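Local coordinates for protein 4-hydroxybutyrate CoA-transferase (Porphyromonas gingivalis, PDB 3D3U) that probably transfers coenzyme A between carboxylic acids such as acetate and, as its name suggests, 4-hydroxybutyrate, at residues Glu5-Arg10 with Thr175-Val180; Leu22-Lys27 with Lys50-Thr55; Ser125-Glu130 with Ala154-Gln159. One frame throughout, in Å; residues are numbered along the deposited sequence.

Interaction 1. Residues Glu5-Arg10 with Thr175-Val180; sequences ELYRQR and THIIEV
Tyr7, on the N-terminal helix, lays its ring across to the edge strand 176-180, where Ile177 and Glu179 turn toward the helix. The ring leaves the helix with CG anti to the backbone N (chi1 -173°), and its CD1 packs 4.3 Å from Ile177 CD1. Its hydroxyl donates to the carboxylate of Glu179, OH to OE2 2.5 Å, approaching from above the carboxylate plane, while OE2 itself sits at the edge of the ring. One residue on, Arg8 starts out facing away from the strand, but its chain bends at chi2 and chi3 and returns. Its NH2 forms a salt bridge with the other oxygen, Glu179 OE1, at 2.5 Å, and that oxygen lies over a face of the guanidinium. Arg10 closes the segment with its backbone O, which accepts from Ile177 N at 2.9 Å, and with its side-chain CG, 3.4 Å from Thr175 O. Val156 of the adjoining strand backs both Tyr7 and Ile177. Helix and strand axes lie 89° apart. Within this contact the two oxygens of Glu179 thus have separate partners, a phenol and a guanidinium, and the nearby positive charge would be expected to favour an ionised carboxylate.

Interaction 2. Residues Leu22-Lys27 with Lys50-Thr55; sequences LKPGTK and KLENIT
Leu22, in the loop after helix 14-21, packs on Leu51 and Ile54, just before and at the start of strand 54-57. Leu22 CB lies 3.9 Å from Leu51 CD1, and its CD1 reaches the CG2 branch of Ile54. The other branch of Ile54 runs beneath the turn formed by Lys23-Thr26: CG1 stands anti to the carbonyl carbon, and chi2 (-78°) puts CD1 close to the turn, 4.4 Å from Pro24 CA. Farther out, Pro24 CB meets Glu52 CB at 3.6 Å, the proline ring and the glutamate chain crossing at a slant before the carboxylate leads away. Lys27 and Thr55 lie side by side and point the same way, with CG of the lysine against CB of the threonine.

Polar contacts run mainly through the backbone. Thr55 N donates to Thr26 O at 3.1 Å, in the carbonyl plane and fairly straight (158° at the hydrogen). The same oxygen receives a CA-H...O contact from Ile54 CA, while Gly25 CA makes another to Asn53 O at 3.2 Å. A water accepts from Glu52 N at 2.5 Å and reaches Leu22 O and Lys50 O through weak bonds, and so links the two segments, though only weakly on the Leu22 side.

Gly25 occupies the third position of a type II turn, with the positive phi (62°) that glycine readily adopts. Val28 lies against both Leu22 and Ile54, and Thr55 is bonded to its backbone as well. Lys27 and Thr55 form a parallel bridge, and the contact brings together the N-terminal ends of the two adjacent parallel strands of a beta-alpha-beta crossover, 27-30 and 54-57, joined through helix 38-46 in the Rossmann-like N-terminal domain.

Interaction 3. Residues Ser125-Glu130 with Ala154-Gln159; sequences STPNEE and AEVNKQ
Where the neighbouring parallel strands 119-125 and 151-157 reach their C-terminal ends, the chain of Thr126 and Pro127 peels off past Val156 and Lys158. The closest side-chain approach is between Thr126 and Lys158. The methyl CG2 of Thr126 stands anti to the carbonyl carbon, beside the backbone N, and touches Lys158 CG at 3.5 Å; the two side chains cross at about a right angle. That methyl also meets Val156 CG1 at 4.0 Å. The same valine branch, anti to its own backbone N (chi1 173°), is lightly touched by the ring carbon CD of Pro127, 4.4 Å away. At the backbone, Ser125 CA offers a CA-H...O contact to Asn157 O at 3.5 Å.

Each strand end is finished locally. Ser125 OG donates to Thr126 O, from above the carbonyl plane, at 3.0 Å. Asn157 OD1 accepts from Gln159 N at 2.8 Å, again from above the plane, in an Asx turn that begins at the strand's last residue; Asn157 ND2 is bonded in turn to Glu182 O. The ammonium of Lys158 makes a long, weak ion pair with Glu179. Across the contact the chemistry is thus mostly that of methyl and methylene groups, with the polar bonds made within each segment or to other parts of the domain: the residues at and just past the two strand ends are held to each other by van der Waals packing and one CA-H...O contact.

In the fold
All three contacts belong to one parallel six-stranded sheet of the N-terminal domain, whose order is 76-79, 54-57, 27-30, 119-125, 151-157, 176-180. Interaction 2 joins the second and third strands, interaction 3 the fourth and fifth, and interaction 1 places the N-terminal helix against the last. Interactions 1 and 3 lie about 10 Å apart between centres and touch: Val180 N and Val156 O, 2.7 Å apart, probably hydrogen-bond. The centre of interaction 2 is about 22 Å from that of interaction 1 and 27 Å from that of interaction 3. Along the chain, interactions 2 and 3 follow in turn within the span interaction 1 brackets, so the domain's first helix meets its last sheet strand.

Interaction 1. Residues Glu5-Arg10 with Thr175-Val180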
loop_
_atom_site.group_PDB
_atom_site.type_symbol
_atom_site.label_atom_id
_atom_site.label_comp_id
_atom_site.label_asym_id
_atom_site.label_seq_id
_atom_site.Cartn_x
_atom_site.Cartn_y
_atom_site.Cartn_z
ATOM N N GLU A 5 -28.470 -2.661 20.805
ATOM C CA GLU A 5 -29.466 -3.676 20.791
ATOM C C GLU A 5 -29.433 -4.366 19.420
ATOM O O GLU A 5 -29.675 -5.556 19.294
ATOM C CB GLU A 5 -30.809 -3.094 21.166
ATOM C CG GLU A 5 -31.924 -4.129 21.377
ATOM C CD GLU A 5 -31.693 -5.240 22.461
ATOM O OE1 GLU A 5 -30.517 -5.593 22.892
ATOM O OE2 GLU A 5 -32.752 -5.809 22.879
ATOM N N LEU A 6 -29.043 -3.619 18.393
ATOM C CA LEU A 6 -28.655 -4.218 17.104
ATOM C C LEU A 6 -27.327 -4.978 17.156
ATOM O O LEU A 6 -27.189 -6.031 16.537
ATOM C CB LEU A 6 -28.497 -3.151 16.039
ATOM C CG LEU A 6 -29.263 -3.508 14.821
ATOM C CD1 LEU A 6 -30.630 -3.472 15.429
ATOM C CD2 LEU A 6 -28.993 -2.415 13.830
ATOM N N TYR A 7 -26.355 -4.426 17.872
ATOM C CA TYR A 7 -25.094 -5.081 18.009
ATOM C C TYR A 7 -25.455 -6.448 18.484
ATOM O O TYR A 7 -25.023 -7.430 17.875
ATOM C CB TYR A 7 -24.249 -4.405 19.054
ATOM C CG TYR A 7 -22.819 -4.912 19.162
ATOM C CD1 TYR A 7 -21.817 -4.269 18.467
ATOM C CD2 TYR A 7 -22.468 -5.997 19.974
ATOM C CE1 TYR A 7 -20.547 -4.661 18.558
ATOM C CE2 TYR A 7 -21.178 -6.399 20.083
ATOM C CZ TYR A 7 -20.209 -5.715 19.358
ATOM O OH TYR A 7 -18.842 -6.050 19.334
ATOM N N ARG A 8 -26.286 -6.528 19.527
ATOM C CA ARG A 8 -26.593 -7.800 20.104
ATOM C C ARG A 8 -27.303 -8.638 19.062
ATOM O O ARG A 8 -26.931 -9.754 18.895
ATOM C CB ARG A 8 -27.278 -7.694 21.507
ATOM C CG ARG A 8 -26.268 -7.676 22.689
ATOM C CD ARG A 8 -25.228 -8.921 22.592
ATOM N NE ARG A 8 -23.779 -8.638 22.890
ATOM C CZ ARG A 8 -22.763 -9.567 23.038
ATOM N NH1 ARG A 8 -23.014 -10.884 22.886
ATOM N NH2 ARG A 8 -21.497 -9.154 23.335
ATOM N N GLN A 9 -28.259 -8.114 18.318
ATOM C CA GLN A 9 -29.079 -8.991 17.469
ATOM C C GLN A 9 -28.346 -9.603 16.208
ATOM O O GLN A 9 -28.916 -10.492 15.504
ATOM C CB GLN A 9 -30.418 -8.291 17.102
ATOM C CG GLN A 9 -31.255 -8.914 15.910
ATOM C CD GLN A 9 -31.883 -7.831 14.910
ATOM O OE1 GLN A 9 -32.763 -7.028 15.328
ATOM N NE2 GLN A 9 -31.421 -7.814 13.605
ATOM N N ARG A 10 -27.098 -9.159 15.921
ATOM C CA ARG A 10 -26.388 -9.501 14.651
ATOM C C ARG A 10 -25.068 -10.206 14.917
ATOM O O ARG A 10 -24.347 -10.593 13.988
ATOM C CB ARG A 10 -26.059 -8.213 13.897
ATOM C CG ARG A 10 -27.073 -7.725 12.788
ATOM C CD ARG A 10 -27.386 -6.229 12.910
ATOM N NE ARG A 10 -27.686 -5.546 11.678
ATOM C CZ ARG A 10 -28.869 -5.514 11.113
ATOM N NH1 ARG A 10 -29.941 -6.160 11.609
ATOM N NH2 ARG A 10 -28.987 -4.847 9.999
ATOM N N THR A 175 -24.005 -7.126 8.641
ATOM C CA THR A 175 -25.011 -8.192 8.676
ATOM C C THR A 175 -24.746 -9.203 9.763
ATOM O O THR A 175 -25.682 -9.666 10.386
ATOM C CB THR A 175 -24.934 -8.983 7.382
ATOM O OG1 THR A 175 -24.921 -8.068 6.306
ATOM C CG2 THR A 175 -26.161 -9.756 7.135
ATOM N N HIS A 176 -23.487 -9.630 9.886
ATOM C CA HIS A 176 -23.078 -10.588 10.880
ATOM C C HIS A 176 -21.825 -10.009 11.537
ATOM O O HIS A 176 -20.932 -9.458 10.835
ATOM C CB HIS A 176 -22.792 -11.964 10.265
ATOM C CG HIS A 176 -23.863 -12.469 9.332
ATOM N ND1 HIS A 176 -23.822 -12.266 7.960
ATOM C CD2 HIS A 176 -24.981 -13.199 9.571
ATOM C CE1 HIS A 176 -24.885 -12.817 7.403
ATOM N NE2 HIS A 176 -25.603 -13.399 8.354
ATOM N N ILE A 177 -21.769 -10.071 12.873
ATOM C CA ILE A 177 -20.624 -9.521 13.573
ATOM C C ILE A 177 -20.032 -10.651 14.318
ATOM O O ILE A 177 -20.735 -11.357 15.014
ATOM C CB ILE A 177 -21.085 -8.441 14.598
ATOM C CG1 ILE A 177 -21.527 -7.196 13.894
ATOM C CG2 ILE A 177 -19.971 -8.069 15.656
ATOM C CD1 ILE A 177 -22.314 -6.470 14.806
ATOM N N ILE A 178 -18.734 -10.787 14.216
ATOM C CA ILE A 178 -18.045 -11.869 14.850
ATOM C C ILE A 178 -17.122 -11.190 15.835
ATOM O O ILE A 178 -15.992 -10.849 15.486
ATOM C CB ILE A 178 -17.251 -12.585 13.819
ATOM C CG1 ILE A 178 -18.216 -13.196 12.841
ATOM C CG2 ILE A 178 -16.520 -13.695 14.397
ATOM C CD1 ILE A 178 -17.674 -13.395 11.431
ATOM N N GLU A 179 -17.595 -10.944 17.064
ATOM C CA GLU A 179 -16.708 -10.252 18.022
ATOM C C GLU A 179 -15.485 -11.057 18.300
ATOM O O GLU A 179 -15.597 -12.172 18.720
ATOM C CB GLU A 179 -17.310 -9.822 19.365
ATOM C CG GLU A 179 -18.611 -10.353 19.791
ATOM C CD GLU A 179 -19.282 -9.258 20.587
ATOM O OE1 GLU A 179 -20.399 -9.446 21.117
ATOM O OE2 GLU A 179 -18.650 -8.184 20.696
ATOM N N VAL A 180 -14.312 -10.494 18.052
ATOM C CA VAL A 180 -13.154 -11.120 18.553
ATOM C C VAL A 180 -12.138 -10.241 19.144
ATOM O O VAL A 180 -12.275 -9.025 19.238
ATOM C CB VAL A 180 -12.527 -12.075 17.536
ATOM C CG1 VAL A 180 -13.336 -13.450 17.598
ATOM C CG2 VAL A 180 -12.393 -11.482 16.118
#

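Interaction 2. Residues Leu22-Lys27 with Lys50-Thr55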
loop_
_atom_site.group_PDB
_atom_site.type_symbol
_atom_site.label_atom_id
_atom_site.label_comp_id
_atom_site.label_asym_id
_atom_site.label_seq_id
_atom_site.Cartn_x
_atom_site.Cartn_y
_atom_site.Cartn_z
ATOM N N LEU A 22 -22.664 -17.801 3.162
ATOM C CA LEU A 22 -21.954 -18.243 1.993
ATOM C C LEU A 22 -22.690 -19.203 1.171
ATOM O O LEU A 22 -22.316 -20.403 1.075
ATOM C CB LEU A 22 -20.621 -18.849 2.352
ATOM C CG LEU A 22 -19.596 -17.825 2.837
ATOM C CD1 LEU A 22 -18.203 -18.312 2.720
ATOM C CD2 LEU A 22 -19.753 -16.545 2.025
ATOM N N LYS A 23 -23.733 -18.698 0.535
ATOM C CA LYS A 23 -24.565 -19.547 -0.317
ATOM C C LYS A 23 -23.702 -20.135 -1.477
ATOM O O LYS A 23 -22.766 -19.484 -1.949
ATOM C CB LYS A 23 -25.835 -18.759 -0.792
ATOM C CG LYS A 23 -26.778 -18.436 0.350
ATOM C CD LYS A 23 -26.677 -19.659 1.353
ATOM C CE LYS A 23 -27.558 -19.591 2.714
ATOM N NZ LYS A 23 -28.962 -18.943 2.524
ATOM N N PRO A 24 -23.998 -21.369 -1.916
ATOM C CA PRO A 24 -23.396 -21.912 -3.142
ATOM C C PRO A 24 -23.270 -20.871 -4.292
ATOM O O PRO A 24 -24.102 -19.994 -4.492
ATOM C CB PRO A 24 -24.359 -23.030 -3.527
ATOM C CG PRO A 24 -25.063 -23.412 -2.345
ATOM C CD PRO A 24 -24.893 -22.364 -1.286
ATOM N N GLY A 25 -22.186 -20.974 -5.039
ATOM C CA GLY A 25 -21.903 -19.979 -6.033
ATOM C C GLY A 25 -21.670 -18.539 -5.576
ATOM O O GLY A 25 -21.574 -17.712 -6.430
ATOM N N THR A 26 -21.582 -18.180 -4.295
ATOM C CA THR A 26 -21.331 -16.735 -3.955
ATOM C C THR A 26 -19.892 -16.319 -4.250
ATOM O O THR A 26 -19.031 -17.152 -4.180
ATOM C CB THR A 26 -21.673 -16.422 -2.492
ATOM O OG1 THR A 26 -21.458 -17.612 -1.772
ATOM C CG2 THR A 26 -23.225 -16.243 -2.276
ATOM N N LYS A 27 -19.637 -15.059 -4.603
ATOM C CA LYS A 27 -18.308 -14.491 -4.601
ATOM C C LYS A 27 -18.069 -13.573 -3.419
ATOM O O LYS A 27 -18.934 -12.788 -3.076
ATOM C CB LYS A 27 -18.205 -13.610 -5.797
ATOM C CG LYS A 27 -18.639 -14.331 -7.000
ATOM C CD LYS A 27 -19.364 -13.425 -7.964
ATOM C CE LYS A 27 -18.912 -13.721 -9.412
ATOM N NZ LYS A 27 -18.946 -15.172 -9.780
ATOM N N LYS A 50 -19.380 -28.042 3.652
ATOM C CA LYS A 50 -20.622 -27.426 3.243
ATOM C C LYS A 50 -20.512 -26.359 2.167
ATOM O O LYS A 50 -21.531 -26.077 1.530
ATOM C CB LYS A 50 -21.319 -26.719 4.365
ATOM C CG LYS A 50 -21.362 -27.452 5.556
ATOM C CD LYS A 50 -22.159 -26.665 6.625
ATOM C CE LYS A 50 -22.199 -27.402 7.982
ATOM N NZ LYS A 50 -22.353 -28.879 7.731
ATOM N N LEU A 51 -19.367 -25.692 1.992
ATOM C CA LEU A 51 -19.355 -24.687 0.943
ATOM C C LEU A 51 -19.263 -25.276 -0.514
ATOM O O LEU A 51 -18.521 -26.270 -0.786
ATOM C CB LEU A 51 -18.252 -23.664 1.160
ATOM C CG LEU A 51 -17.942 -22.930 2.455
ATOM C CD1 LEU A 51 -19.202 -22.437 3.077
ATOM C CD2 LEU A 51 -17.296 -23.942 3.276
ATOM N N GLU A 52 -20.006 -24.646 -1.427
ATOM C CA GLU A 52 -20.033 -25.062 -2.820
ATOM C C GLU A 52 -19.231 -24.128 -3.714
ATOM O O GLU A 52 -18.040 -24.263 -3.698
ATOM C CB GLU A 52 -21.438 -25.192 -3.327
ATOM C CG GLU A 52 -22.136 -26.453 -2.898
ATOM C CD GLU A 52 -21.855 -27.547 -3.887
ATOM O OE1 GLU A 52 -22.444 -27.477 -5.008
ATOM O OE2 GLU A 52 -21.030 -28.463 -3.545
ATOM N N ASN A 53 -19.777 -23.208 -4.496
ATOM C CA ASN A 53 -18.842 -22.631 -5.503
ATOM C C ASN A 53 -18.346 -21.264 -5.118
ATOM O O ASN A 53 -18.717 -20.263 -5.744
ATOM C CB ASN A 53 -19.383 -22.571 -6.940
ATOM C CG ASN A 53 -19.713 -23.931 -7.478
ATOM O OD1 ASN A 53 -18.855 -24.805 -7.419
ATOM N ND2 ASN A 53 -20.979 -24.154 -7.957
ATOM N N ILE A 54 -17.522 -21.190 -4.093
ATOM C CA ILE A 54 -17.296 -19.909 -3.572
ATOM C C ILE A 54 -16.039 -19.344 -4.216
ATOM O O ILE A 54 -15.012 -20.001 -4.233
ATOM C CB ILE A 54 -17.183 -20.010 -2.071
ATOM C CG1 ILE A 54 -18.168 -21.057 -1.540
ATOM C CG2 ILE A 54 -17.307 -18.662 -1.470
ATOM C CD1 ILE A 54 -19.534 -20.534 -1.485
ATOM N N THR A 55 -16.111 -18.133 -4.740
ATOM C CA THR A 55 -14.943 -17.475 -5.276
ATOM C C THR A 55 -14.470 -16.460 -4.289
ATOM O O THR A 55 -15.288 -15.654 -3.840
ATOM C CB THR A 55 -15.347 -16.666 -6.499
ATOM O OG1 THR A 55 -15.860 -17.554 -7.448
ATOM C CG2 THR A 55 -14.154 -16.155 -7.225
HETATM O O HOH W 1 -22.054 -23.497 -0.474
#

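Interaction 3. Residues Ser125-Glu130 with Ala154-Gln159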
loop_
_atom_site.group_PDB
_atom_site.type_symbol
_atom_site.label_atom_id
_atom_site.label_comp_id
_atom_site.label_asym_id
_atom_site.label_seq_id
_atom_site.Cartn_x
_atom_site.Cartn_y
_atom_site.Cartn_z
ATOM N N SER A 125 -12.725 -2.398 13.857
ATOM C CA SER A 125 -12.438 -2.146 15.275
ATOM C C SER A 125 -13.718 -1.993 16.126
ATOM O O SER A 125 -14.857 -1.911 15.601
ATOM C CB SER A 125 -11.791 -0.812 15.381
ATOM O OG SER A 125 -12.821 0.147 15.675
ATOM N N THR A 126 -13.548 -1.883 17.456
ATOM C CA THR A 126 -14.734 -1.666 18.287
ATOM C C THR A 126 -15.361 -0.293 17.993
ATOM O O THR A 126 -14.642 0.711 17.928
ATOM C CB THR A 126 -14.428 -1.807 19.752
ATOM O OG1 THR A 126 -13.132 -1.275 20.055
ATOM C CG2 THR A 126 -14.291 -3.274 20.099
ATOM N N PRO A 127 -16.695 -0.261 17.841
ATOM C CA PRO A 127 -17.451 0.970 17.551
ATOM C C PRO A 127 -17.429 1.870 18.716
ATOM O O PRO A 127 -17.078 1.474 19.815
ATOM C CB PRO A 127 -18.898 0.515 17.413
ATOM C CG PRO A 127 -18.995 -0.771 18.185
ATOM C CD PRO A 127 -17.583 -1.419 18.059
ATOM N N ASN A 128 -17.806 3.104 18.452
ATOM C CA ASN A 128 -17.501 4.201 19.348
ATOM C C ASN A 128 -18.879 4.561 19.873
ATOM O O ASN A 128 -19.826 3.828 19.638
ATOM C CB ASN A 128 -16.870 5.351 18.567
ATOM C CG ASN A 128 -17.888 6.068 17.715
ATOM O OD1 ASN A 128 -19.074 6.003 17.992
ATOM N ND2 ASN A 128 -17.443 6.764 16.700
ATOM N N GLU A 129 -18.993 5.708 20.538
ATOM C CA GLU A 129 -20.198 6.010 21.328
ATOM C C GLU A 129 -21.470 6.144 20.446
ATOM O O GLU A 129 -22.611 6.050 20.956
ATOM C CB GLU A 129 -19.949 7.272 22.127
ATOM C CG GLU A 129 -20.907 7.488 23.252
ATOM C CD GLU A 129 -20.743 8.879 23.840
ATOM O OE1 GLU A 129 -21.547 9.246 24.771
ATOM O OE2 GLU A 129 -19.818 9.615 23.359
ATOM N N GLU A 130 -21.258 6.381 19.133
ATOM C CA GLU A 130 -22.339 6.508 18.134
ATOM C C GLU A 130 -22.537 5.265 17.278
ATOM O O GLU A 130 -23.198 5.340 16.270
ATOM C CB GLU A 130 -22.118 7.710 17.221
ATOM C CG GLU A 130 -22.088 9.012 17.999
ATOM C CD GLU A 130 -20.660 9.415 18.391
ATOM O OE1 GLU A 130 -20.212 10.485 17.873
ATOM O OE2 GLU A 130 -19.960 8.659 19.175
ATOM N N ALA A 154 -18.321 -8.520 9.410
ATOM C CA ALA A 154 -17.206 -7.799 9.962
ATOM C C ALA A 154 -16.703 -8.511 11.219
ATOM O O ALA A 154 -17.527 -8.786 12.097
ATOM C CB ALA A 154 -17.631 -6.478 10.332
ATOM N N GLU A 155 -15.399 -8.780 11.347
ATOM C CA GLU A 155 -14.928 -9.349 12.552
ATOM C C GLU A 155 -14.671 -8.159 13.366
ATOM O O GLU A 155 -13.904 -7.307 13.019
ATOM C CB GLU A 155 -13.595 -10.057 12.345
ATOM C CG GLU A 155 -13.595 -11.343 11.523
ATOM C CD GLU A 155 -12.155 -11.954 11.259
ATOM O OE1 GLU A 155 -12.065 -12.912 10.385
ATOM O OE2 GLU A 155 -11.094 -11.567 11.900
ATOM N N VAL A 156 -15.316 -8.067 14.496
ATOM C CA VAL A 156 -15.084 -6.914 15.396
ATOM C C VAL A 156 -13.881 -7.096 16.366
ATOM O O VAL A 156 -13.906 -7.895 17.299
ATOM C CB VAL A 156 -16.372 -6.498 16.095
ATOM C CG1 VAL A 156 -16.069 -5.405 17.155
ATOM C CG2 VAL A 156 -17.362 -6.043 15.024
ATOM N N ASN A 157 -12.811 -6.371 16.105
ATOM C CA ASN A 157 -11.655 -6.706 16.810
ATOM C C ASN A 157 -11.318 -5.671 17.880
ATOM O O ASN A 157 -11.133 -4.434 17.617
ATOM C CB ASN A 157 -10.536 -6.985 15.864
ATOM C CG ASN A 157 -9.411 -7.725 16.526
ATOM O OD1 ASN A 157 -9.325 -7.770 17.781
ATOM N ND2 ASN A 157 -8.496 -8.267 15.713
ATOM N N LYS A 158 -11.325 -6.196 19.117
ATOM C CA LYS A 158 -10.967 -5.413 20.319
ATOM C C LYS A 158 -9.523 -4.902 20.232
ATOM O O LYS A 158 -9.214 -3.884 20.811
ATOM C CB LYS A 158 -11.311 -6.132 21.653
ATOM C CG LYS A 158 -12.817 -5.889 21.978
ATOM C CD LYS A 158 -13.357 -6.191 23.421
ATOM C CE LYS A 158 -14.948 -6.133 23.489
ATOM N NZ LYS A 158 -15.591 -6.551 22.147
ATOM N N GLN A 159 -8.684 -5.582 19.435
ATOM C CA GLN A 159 -7.321 -5.155 19.182
ATOM C C GLN A 159 -7.165 -4.200 17.957
ATOM O O GLN A 159 -6.129 -3.499 17.859
ATOM C CB GLN A 159 -6.441 -6.382 18.948
ATOM C CG GLN A 159 -5.202 -6.488 19.804
ATOM C CD GLN A 159 -5.455 -7.506 20.846
ATOM O OE1 GLN A 159 -4.605 -8.378 21.162
ATOM N NE2 GLN A 159 -6.697 -7.467 21.369
#